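Local coordinates for hypothetical conserved protein TTC0263 (PDB 2PL2) that is of unknown function but has the all-helical fold of tetratricopeptide repeat proteins, a family that commonly serves as scaffolds for protein-protein contacts, at residues Asp38-Tyr43 with Pro70-Gly75; Glu169-Tyr174 with Val189-Ala194; Leu122-Val127 with Glu138-Gln143. All coordinates share one frame; numbering follows the deposited sequence.

How the interactions relate
From the N terminus the three contacts follow one another in series. None nests in another and none cross. Interaction 1 comes first. It joins the start of helix 39-51 to the start of helix 73-88 and closes a loop that contains helix 55-68. Interaction 3 is next and closes the short hairpin of helices 118-130 and 134-147. Interaction 2 is last. It closes a second hairpin, from helices 167-180 and 185-195, near the C terminus. The centres of interactions 1 and 2 are about 34 Å apart, on opposite sides of the chain's centre. Interaction 3 lies about 22 Å from interaction 1 and about 18 Å from interaction 2, centre to centre.

Interaction 1 (Asp38-Tyr43 with Pro70-Gly75); sequences DPEALY and PRYLGG
Tyr-72 reaches across to Tyr-43 and sets its hydroxyl end against that ring. The contact belongs to the tetratricopeptide repeat fold. It joins the start of helix 39-51 to the start of helix 73-88, two helices separated in the chain by helix 55-68.

The aromatic part is an offset edge-to-face pair. The edge of Tyr-72 is turned toward the face of Tyr-43. The ring planes stand at 83°, with centroids 5.9 Å apart. CG of Tyr-72 is anti to its backbone N (chi1 -175°), on the side of the carbonyl carbon. Tyr-72 CB is directed toward segment 38-43, and the ring edge and OH meet Tyr-43. Tyr-72 OH comes to 3.6 Å from Tyr-43 CD2. Glu-40 CA lies 3.7 Å from the same Tyr-72 OH. No hydrogen bond joins the two segments, so this approach is packing alone.

Apolar contacts add to the pair. Tyr-43 CB lies in the plane of the Tyr-72 ring, at its edge, 3.7 Å from Tyr-72 CE2. Pro-39 adds a looser contact, with its CB 4.3 Å from Tyr-72 CD2. Outside the two segments, Leu-65 of helix 55-68 touches both Pro-39 and Tyr-43. The end of Leu-73 leads away and packs on Ala-110 and Val-113 of helix 93-113.

Backbone groups also line the rings. Pro-39 O lies 4.0 Å from Tyr-72 CE2 across the contact. Within its own segment it accepts the helical hydrogen bond from Tyr-43 N. Gly-74 N, in the same segment as Tyr-72, sits 3.6 Å above the plane of the Tyr-72 ring, toward the rim. Gly-74 carries no side chain, and the Tyr-43 ring packs directly on its main chain. The closest approach there is from Tyr-43 CD1 to Gly-74 CA, 3.5 Å.

Interaction 2 (Glu169-Tyr174 with Val189-Ala194); sequences EALAQY and VRYASA
The ring of Tyr-174 lies against the backbone of Arg-190 and Tyr-191. The contact is an antiparallel helix pair of the tetratricopeptide repeat fold, made by helices 167-180 and 185-195. Tyr-191 N stands over the ring centre of Tyr-174, and Arg-190 C lies over the same face toward the rim. Arg-190 CB packs 3.6 Å from Tyr-174 CE1. Ala-194 CB comes in obliquely, 3.8 Å from Tyr-174 CE2. Beside Tyr-174, Leu-171 CD2 rests on Ala-194 CB at 3.8 Å.

Tyr-191 answers from the second helix. Its CG is anti to the backbone N (chi1 -174°). Tyr-174 CB meets the Tyr-191 ring obliquely, 3.5 Å from Tyr-191 CD1. Farther along this ring, Tyr-191 CE1 lies 3.7 Å from Leu-171 O. No hydrogen bond crosses the contact.

The short helix segments run at 156° to each other, and their axes approach to 9.8 Å. Ala-158 and Glu-159 of helix 151-164 also touch Tyr-174. Arg-20 of the second subunit packs on Tyr-174 too, and Leu-15 and Leu-18 of that subunit reach Ser-193 and Val-189. The contact therefore lies at the subunit interface. The end of Arg-190 leads away, and Arg-190 NE makes a long, weak ion pair with Asp-186 OD2.

Interaction 3 (Leu122-Val127 with Glu138-Gln143); sequences LQRGLV and EASLKQ
Leu-122 and Leu-141 meet through one methyl each. CG of Leu-122 is anti to its backbone N, and chi2 (53°) then places CD1, the methyl that does the touching. Leu-122 CB points away from the other helix, but the end of the chain comes back. CG of Leu-141 instead lies beside its backbone N. Leu-122 CD1 and Leu-141 CD2 are 3.5 Å apart. In Arg-124 the chain bends at chi3 (65°), which places NE near the second helix.

The setting is a helical hairpin of the tetratricopeptide repeat fold. Helices 118-130 and 134-147 run antiparallel, at 161° over these short segments. Their axes approach to 7.5 Å.

Gly-125 lies at the close point. Its CA is 4.9 Å from Ser-140 CA and 3.6 Å from Ser-140 CB. With no side chain on Gly-125, Ser-140 CB rests directly on the first helix. This is consistent with the small residue usual where the two helices of a TPR hairpin come close. Leu-141 CD2 packs beside Gly-125 and lies 3.6 Å from Leu-122 O.

Arg-124 borders the contact on the Ser-140 side. Ser-140 OG sits at the edge of the guanidinium, near its plane, 3.5 Å from Arg-124 NE, and this is no hydrogen bond. Both groups have stronger partners: Arg-124 NH1 forms a salt bridge with Glu-111, and Ser-140 OG is hydrogen-bonded to Lys-136 O.

Helix 151-164 covers Leu-122 through Ile-153 and Ala-156. Glu-138 OE1 forms a salt bridge with Lys-142, one turn along its helix, and another with Arg-166, which lies between helices 151-164 and 167-180. Lys-142 NZ meets this oxygen, Glu-138 OE1, on its anti side at 2.7 Å.

Interaction 1 (Asp38-Tyr43 with Pro70-Gly75)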
loop_
_atom_site.group_PDB
_atom_site.type_symbol
_atom_site.label_atom_id
_atom_site.label_comp_id
_atom_site.label_asym_id
_atom_site.label_seq_id
_atom_site.Cartn_x
_atom_site.Cartn_y
_atom_site.Cartn_z
ATOM N N ASP A 38 -26.386 6.362 0.615
ATOM C CA ASP A 38 -26.080 4.956 0.392
ATOM C C ASP A 38 -24.826 4.467 1.119
ATOM O O ASP A 38 -23.705 4.787 0.735
ATOM C CB ASP A 38 -25.962 4.699 -1.104
ATOM C CG ASP A 38 -26.222 3.259 -1.460
ATOM O OD1 ASP A 38 -27.265 2.720 -1.025
ATOM O OD2 ASP A 38 -25.389 2.666 -2.175
ATOM N N PRO A 39 -25.010 3.676 2.188
ATOM C CA PRO A 39 -23.892 3.145 2.974
ATOM C C PRO A 39 -22.962 2.208 2.193
ATOM O O PRO A 39 -21.754 2.185 2.438
ATOM C CB PRO A 39 -24.601 2.442 4.137
ATOM C CG PRO A 39 -25.844 1.950 3.509
ATOM C CD PRO A 39 -26.290 3.130 2.673
ATOM N N GLU A 40 -23.527 1.433 1.268
ATOM C CA GLU A 40 -22.731 0.512 0.472
ATOM C C GLU A 40 -21.679 1.252 -0.359
ATOM O O GLU A 40 -20.527 0.826 -0.408
ATOM C CB GLU A 40 -23.618 -0.335 -0.434
ATOM C CG GLU A 40 -22.815 -1.283 -1.319
ATOM C CD GLU A 40 -23.664 -2.361 -1.976
ATOM O OE1 GLU A 40 -24.769 -2.049 -2.481
ATOM O OE2 GLU A 40 -23.207 -3.527 -1.998
ATOM N N ALA A 41 -22.057 2.358 -0.996
ATOM C CA ALA A 41 -21.085 3.124 -1.772
ATOM C C ALA A 41 -20.026 3.712 -0.831
ATOM O O ALA A 41 -18.827 3.630 -1.128
ATOM C CB ALA A 41 -21.781 4.233 -2.560
ATOM N N LEU A 42 -20.470 4.274 0.301
ATOM C CA LEU A 42 -19.579 4.874 1.308
ATOM C C LEU A 42 -18.625 3.837 1.865
ATOM O O LEU A 42 -17.477 4.129 2.199
ATOM C CB LEU A 42 -20.378 5.446 2.486
ATOM C CG LEU A 42 -21.107 6.785 2.422
ATOM C CD1 LEU A 42 -21.903 6.986 3.718
ATOM C CD2 LEU A 42 -20.103 7.914 2.241
ATOM N N TYR A 43 -19.140 2.625 2.016
ATOM C CA TYR A 43 -18.345 1.516 2.520
ATOM C C TYR A 43 -17.213 1.238 1.528
ATOM O O TYR A 43 -16.039 1.236 1.900
ATOM C CB TYR A 43 -19.211 0.257 2.671
ATOM C CG TYR A 43 -18.406 -1.032 2.694
ATOM C CD1 TYR A 43 -17.638 -1.382 3.802
ATOM C CD2 TYR A 43 -18.414 -1.893 1.598
ATOM C CE1 TYR A 43 -16.897 -2.566 3.820
ATOM C CE2 TYR A 43 -17.676 -3.066 1.599
ATOM C CZ TYR A 43 -16.922 -3.404 2.713
ATOM O OH TYR A 43 -16.196 -4.579 2.705
ATOM N N PRO A 70 -25.904 1.460 12.101
ATOM C CA PRO A 70 -25.247 0.609 13.097
ATOM C C PRO A 70 -25.457 -0.902 12.897
ATOM O O PRO A 70 -24.823 -1.718 13.571
ATOM C CB PRO A 70 -25.852 1.103 14.406
ATOM C CG PRO A 70 -27.256 1.423 14.005
ATOM C CD PRO A 70 -27.072 2.149 12.693
ATOM N N ARG A 71 -26.357 -1.264 11.989
ATOM C CA ARG A 71 -26.651 -2.664 11.716
ATOM C C ARG A 71 -25.829 -3.203 10.554
ATOM O O ARG A 71 -25.789 -4.416 10.318
ATOM C CB ARG A 71 -28.144 -2.840 11.421
ATOM C CG ARG A 71 -29.002 -2.864 12.674
ATOM C CD ARG A 71 -30.483 -2.867 12.346
ATOM N NE ARG A 71 -31.277 -3.302 13.489
ATOM C CZ ARG A 71 -31.385 -4.571 13.869
ATOM N NH1 ARG A 71 -30.756 -5.522 13.186
ATOM N NH2 ARG A 71 -32.105 -4.887 14.940
ATOM N N TYR A 72 -25.176 -2.293 9.835
ATOM C CA TYR A 72 -24.334 -2.644 8.696
ATOM C C TYR A 72 -22.907 -2.915 9.182
ATOM O O TYR A 72 -22.290 -2.060 9.832
ATOM C CB TYR A 72 -24.342 -1.495 7.694
ATOM C CG TYR A 72 -23.603 -1.761 6.405
ATOM C CD1 TYR A 72 -23.937 -2.848 5.604
ATOM C CD2 TYR A 72 -22.631 -0.869 5.939
ATOM C CE1 TYR A 72 -23.331 -3.038 4.357
ATOM C CE2 TYR A 72 -22.022 -1.044 4.702
ATOM C CZ TYR A 72 -22.382 -2.129 3.916
ATOM O OH TYR A 72 -21.824 -2.285 2.675
ATOM N N LEU A 73 -22.391 -4.104 8.872
ATOM C CA LEU A 73 -21.045 -4.496 9.288
ATOM C C LEU A 73 -19.964 -3.640 8.650
ATOM O O LEU A 73 -18.909 -3.434 9.239
ATOM C CB LEU A 73 -20.792 -5.963 8.942
ATOM C CG LEU A 73 -21.512 -6.995 9.804
ATOM C CD1 LEU A 73 -21.181 -8.383 9.294
ATOM C CD2 LEU A 73 -21.086 -6.834 11.266
ATOM N N GLY A 74 -20.229 -3.162 7.438
ATOM C CA GLY A 74 -19.269 -2.327 6.729
ATOM C C GLY A 74 -18.639 -1.235 7.564
ATOM O O GLY A 74 -17.417 -1.099 7.591
ATOM N N GLY A 75 -19.474 -0.465 8.256
ATOM C CA GLY A 75 -18.987 0.618 9.093
ATOM C C GLY A 75 -17.913 0.215 10.084
ATOM O O GLY A 75 -16.871 0.874 10.194
#

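Interaction 2 (Glu169-Tyr174 with Val189-Ala194)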
loop_
_atom_site.group_PDB
_atom_site.type_symbol
_atom_site.label_atom_id
_atom_site.label_comp_id
_atom_site.label_asym_id
_atom_site.label_seq_id
_atom_site.Cartn_x
_atom_site.Cartn_y
_atom_site.Cartn_z
ATOM N N GLU A 169 4.973 -24.623 11.496
ATOM C CA GLU A 169 3.520 -24.474 11.429
ATOM C C GLU A 169 3.106 -23.400 10.424
ATOM O O GLU A 169 2.070 -23.510 9.767
ATOM C CB GLU A 169 2.973 -24.151 12.824
ATOM C CG GLU A 169 2.993 -25.353 13.785
ATOM C CD GLU A 169 2.738 -24.979 15.242
ATOM O OE1 GLU A 169 3.657 -24.418 15.876
ATOM O OE2 GLU A 169 1.624 -25.247 15.752
ATOM N N ALA A 170 3.923 -22.361 10.296
ATOM C CA ALA A 170 3.635 -21.297 9.337
ATOM C C ALA A 170 3.733 -21.903 7.935
ATOM O O ALA A 170 2.827 -21.756 7.104
ATOM C CB ALA A 170 4.645 -20.150 9.494
ATOM N N LEU A 171 4.837 -22.601 7.684
ATOM C CA LEU A 171 5.046 -23.242 6.396
ATOM C C LEU A 171 3.886 -24.188 6.079
ATOM O O LEU A 171 3.415 -24.240 4.945
ATOM C CB LEU A 171 6.378 -24.006 6.409
ATOM C CG LEU A 171 7.615 -23.134 6.663
ATOM C CD1 LEU A 171 8.814 -24.004 6.916
ATOM C CD2 LEU A 171 7.859 -22.222 5.477
ATOM N N ALA A 172 3.415 -24.921 7.086
ATOM C CA ALA A 172 2.303 -25.852 6.888
ATOM C C ALA A 172 1.034 -25.143 6.447
ATOM O O ALA A 172 0.273 -25.668 5.628
ATOM C CB ALA A 172 2.037 -26.648 8.170
ATOM N N GLN A 173 0.799 -23.952 6.987
ATOM C CA GLN A 173 -0.393 -23.186 6.623
ATOM C C GLN A 173 -0.297 -22.621 5.202
ATOM O O GLN A 173 -1.320 -22.492 4.503
ATOM C CB GLN A 173 -0.637 -22.057 7.633
ATOM C CG GLN A 173 -1.142 -22.552 9.001
ATOM C CD GLN A 173 -2.547 -23.096 8.919
ATOM O OE1 GLN A 173 -3.247 -22.892 7.930
ATOM N NE2 GLN A 173 -2.976 -23.783 9.963
ATOM N N TYR A 174 0.920 -22.291 4.763
ATOM C CA TYR A 174 1.090 -21.777 3.400
ATOM C C TYR A 174 0.861 -22.925 2.418
ATOM O O TYR A 174 0.176 -22.766 1.396
ATOM C CB TYR A 174 2.500 -21.185 3.198
ATOM C CG TYR A 174 2.701 -19.797 3.790
ATOM C CD1 TYR A 174 1.868 -18.745 3.437
ATOM C CD2 TYR A 174 3.761 -19.527 4.646
ATOM C CE1 TYR A 174 2.079 -17.468 3.915
ATOM C CE2 TYR A 174 3.990 -18.251 5.134
ATOM C CZ TYR A 174 3.142 -17.218 4.760
ATOM O OH TYR A 174 3.341 -15.933 5.231
ATOM N N VAL A 189 5.252 -16.365 -3.159
ATOM C CA VAL A 189 6.305 -15.501 -2.643
ATOM C C VAL A 189 6.404 -15.544 -1.116
ATOM O O VAL A 189 7.500 -15.553 -0.570
ATOM C CB VAL A 189 6.090 -14.018 -3.079
ATOM C CG1 VAL A 189 7.213 -13.121 -2.483
ATOM C CG2 VAL A 189 6.091 -13.910 -4.600
ATOM N N ARG A 190 5.273 -15.560 -0.415
ATOM C CA ARG A 190 5.322 -15.589 1.045
ATOM C C ARG A 190 5.878 -16.919 1.496
ATOM O O ARG A 190 6.673 -16.982 2.428
ATOM C CB ARG A 190 3.927 -15.384 1.641
ATOM C CG ARG A 190 3.401 -13.957 1.534
ATOM C CD ARG A 190 1.889 -13.963 1.531
ATOM N NE ARG A 190 1.321 -12.633 1.343
ATOM C CZ ARG A 190 1.149 -11.745 2.320
ATOM N NH1 ARG A 190 1.502 -12.044 3.569
ATOM N NH2 ARG A 190 0.621 -10.553 2.045
ATOM N N TYR A 191 5.453 -17.987 0.826
ATOM C CA TYR A 191 5.915 -19.335 1.151
ATOM C C TYR A 191 7.422 -19.385 0.942
ATOM O O TYR A 191 8.173 -19.806 1.828
ATOM C CB TYR A 191 5.215 -20.335 0.240
ATOM C CG TYR A 191 5.483 -21.772 0.565
ATOM C CD1 TYR A 191 5.634 -22.195 1.885
ATOM C CD2 TYR A 191 5.500 -22.734 -0.445
ATOM C CE1 TYR A 191 5.788 -23.541 2.186
ATOM C CE2 TYR A 191 5.651 -24.070 -0.156
ATOM C CZ TYR A 191 5.790 -24.471 1.160
ATOM O OH TYR A 191 5.907 -25.806 1.445
ATOM N N ALA A 192 7.856 -18.920 -0.229
ATOM C CA ALA A 192 9.284 -18.885 -0.571
ATOM C C ALA A 192 10.051 -18.077 0.462
ATOM O O ALA A 192 10.987 -18.568 1.098
ATOM C CB ALA A 192 9.488 -18.275 -1.965
ATOM N N SER A 193 9.641 -16.831 0.645
ATOM C CA SER A 193 10.310 -15.974 1.606
ATOM C C SER A 193 10.337 -16.607 2.994
ATOM O O SER A 193 11.301 -16.436 3.746
ATOM C CB SER A 193 9.624 -14.613 1.659
ATOM O OG SER A 193 10.387 -13.726 2.442
ATOM N N ALA A 194 9.284 -17.346 3.331
ATOM C CA ALA A 194 9.227 -18.004 4.628
ATOM C C ALA A 194 10.222 -19.156 4.639
ATOM O O ALA A 194 10.927 -19.343 5.624
ATOM C CB ALA A 194 7.812 -18.510 4.915
#

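Interaction 3 (Leu122-Val127 with Glu138-Gln143)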
loop_
_atom_site.group_PDB
_atom_site.type_symbol
_atom_site.label_atom_id
_atom_site.label_comp_id
_atom_site.label_asym_id
_atom_site.label_seq_id
_atom_site.Cartn_x
_atom_site.Cartn_y
_atom_site.Cartn_z
ATOM N N LEU A 122 -11.178 -12.395 11.628
ATOM C CA LEU A 122 -9.898 -12.264 10.958
ATOM C C LEU A 122 -9.255 -10.966 11.422
ATOM O O LEU A 122 -8.092 -10.950 11.855
ATOM C CB LEU A 122 -10.083 -12.239 9.436
ATOM C CG LEU A 122 -8.803 -11.865 8.664
ATOM C CD1 LEU A 122 -7.657 -12.788 9.100
ATOM C CD2 LEU A 122 -9.035 -11.920 7.155
ATOM N N GLN A 123 -10.024 -9.880 11.335
ATOM C CA GLN A 123 -9.546 -8.569 11.757
ATOM C C GLN A 123 -9.224 -8.570 13.242
ATOM O O GLN A 123 -8.222 -8.001 13.668
ATOM C CB GLN A 123 -10.599 -7.495 11.478
ATOM C CG GLN A 123 -10.314 -6.637 10.256
ATOM C CD GLN A 123 -8.958 -5.956 10.323
ATOM O OE1 GLN A 123 -8.623 -5.318 11.319
ATOM N NE2 GLN A 123 -8.173 -6.084 9.256
ATOM N N ARG A 124 -10.075 -9.205 14.036
ATOM C CA ARG A 124 -9.841 -9.242 15.465
ATOM C C ARG A 124 -8.505 -9.913 15.745
ATOM O O ARG A 124 -7.754 -9.462 16.610
ATOM C CB ARG A 124 -10.977 -9.986 16.175
ATOM C CG ARG A 124 -11.011 -9.766 17.683
ATOM C CD ARG A 124 -12.230 -10.433 18.324
ATOM N NE ARG A 124 -12.192 -11.893 18.212
ATOM C CZ ARG A 124 -13.184 -12.691 18.593
ATOM N NH1 ARG A 124 -14.288 -12.163 19.108
ATOM N NH2 ARG A 124 -13.082 -14.006 18.457
ATOM N N GLY A 125 -8.200 -10.981 15.011
ATOM C CA GLY A 125 -6.938 -11.678 15.211
ATOM C C GLY A 125 -5.748 -10.827 14.803
ATOM O O GLY A 125 -4.726 -10.787 15.484
ATOM N N LEU A 126 -5.890 -10.129 13.682
ATOM C CA LEU A 126 -4.838 -9.260 13.178
ATOM C C LEU A 126 -4.590 -8.130 14.173
ATOM O O LEU A 126 -3.467 -7.637 14.298
ATOM C CB LEU A 126 -5.247 -8.684 11.823
ATOM C CG LEU A 126 -4.178 -7.969 10.985
ATOM C CD1 LEU A 126 -4.771 -7.598 9.621
ATOM C CD2 LEU A 126 -3.680 -6.724 11.710
ATOM N N VAL A 127 -5.640 -7.728 14.885
ATOM C CA VAL A 127 -5.534 -6.659 15.870
ATOM C C VAL A 127 -4.862 -7.145 17.149
ATOM O O VAL A 127 -4.029 -6.441 17.727
ATOM C CB VAL A 127 -6.927 -6.060 16.198
ATOM C CG1 VAL A 127 -6.810 -5.049 17.345
ATOM C CG2 VAL A 127 -7.503 -5.384 14.957
ATOM N N GLU A 138 -4.445 -16.141 17.710
ATOM C CA GLU A 138 -4.599 -17.488 17.161
ATOM C C GLU A 138 -6.037 -17.995 17.278
ATOM O O GLU A 138 -6.621 -18.504 16.315
ATOM C CB GLU A 138 -3.628 -18.445 17.868
ATOM C CG GLU A 138 -3.772 -19.917 17.467
ATOM C CD GLU A 138 -2.694 -20.810 18.072
ATOM O OE1 GLU A 138 -2.662 -22.008 17.722
ATOM O OE2 GLU A 138 -1.882 -20.324 18.890
ATOM N N ALA A 139 -6.601 -17.839 18.465
ATOM C CA ALA A 139 -7.973 -18.249 18.732
ATOM C C ALA A 139 -8.954 -17.538 17.787
ATOM O O ALA A 139 -9.876 -18.162 17.251
ATOM C CB ALA A 139 -8.324 -17.940 20.183
ATOM N N SER A 140 -8.758 -16.234 17.580
ATOM C CA SER A 140 -9.629 -15.462 16.698
ATOM C C SER A 140 -9.453 -15.925 15.265
ATOM O O SER A 140 -10.431 -16.099 14.535
ATOM C CB SER A 140 -9.294 -13.975 16.788
ATOM O OG SER A 140 -9.125 -13.580 18.132
ATOM N N LEU A 141 -8.200 -16.114 14.857
ATOM C CA LEU A 141 -7.925 -16.572 13.501
ATOM C C LEU A 141 -8.471 -17.977 13.289
ATOM O O LEU A 141 -9.099 -18.260 12.266
ATOM C CB LEU A 141 -6.426 -16.518 13.211
ATOM C CG LEU A 141 -5.891 -15.085 13.122
ATOM C CD1 LEU A 141 -4.446 -15.094 12.629
ATOM C CD2 LEU A 141 -6.759 -14.268 12.175
ATOM N N LYS A 142 -8.244 -18.857 14.260
ATOM C CA LYS A 142 -8.762 -20.214 14.157
ATOM C C LYS A 142 -10.268 -20.101 14.087
ATOM O O LYS A 142 -10.925 -20.822 13.334
ATOM C CB LYS A 142 -8.332 -21.051 15.361
ATOM C CG LYS A 142 -6.862 -21.389 15.308
ATOM C CD LYS A 142 -6.453 -22.474 16.271
ATOM C CE LYS A 142 -4.991 -22.839 16.031
ATOM N NZ LYS A 142 -4.476 -23.912 16.936
ATOM N N GLN A 143 -10.808 -19.164 14.859
ATOM C CA GLN A 143 -12.243 -18.935 14.868
ATOM C C GLN A 143 -12.631 -18.535 13.451
ATOM O O GLN A 143 -13.540 -19.113 12.859
ATOM C CB GLN A 143 -12.592 -17.813 15.851
ATOM C CG GLN A 143 -13.803 -18.082 16.718
ATOM C CD GLN A 143 -15.036 -18.448 15.914
ATOM O OE1 GLN A 143 -15.073 -19.495 15.256
ATOM N NE2 GLN A 143 -16.062 -17.595 15.971
#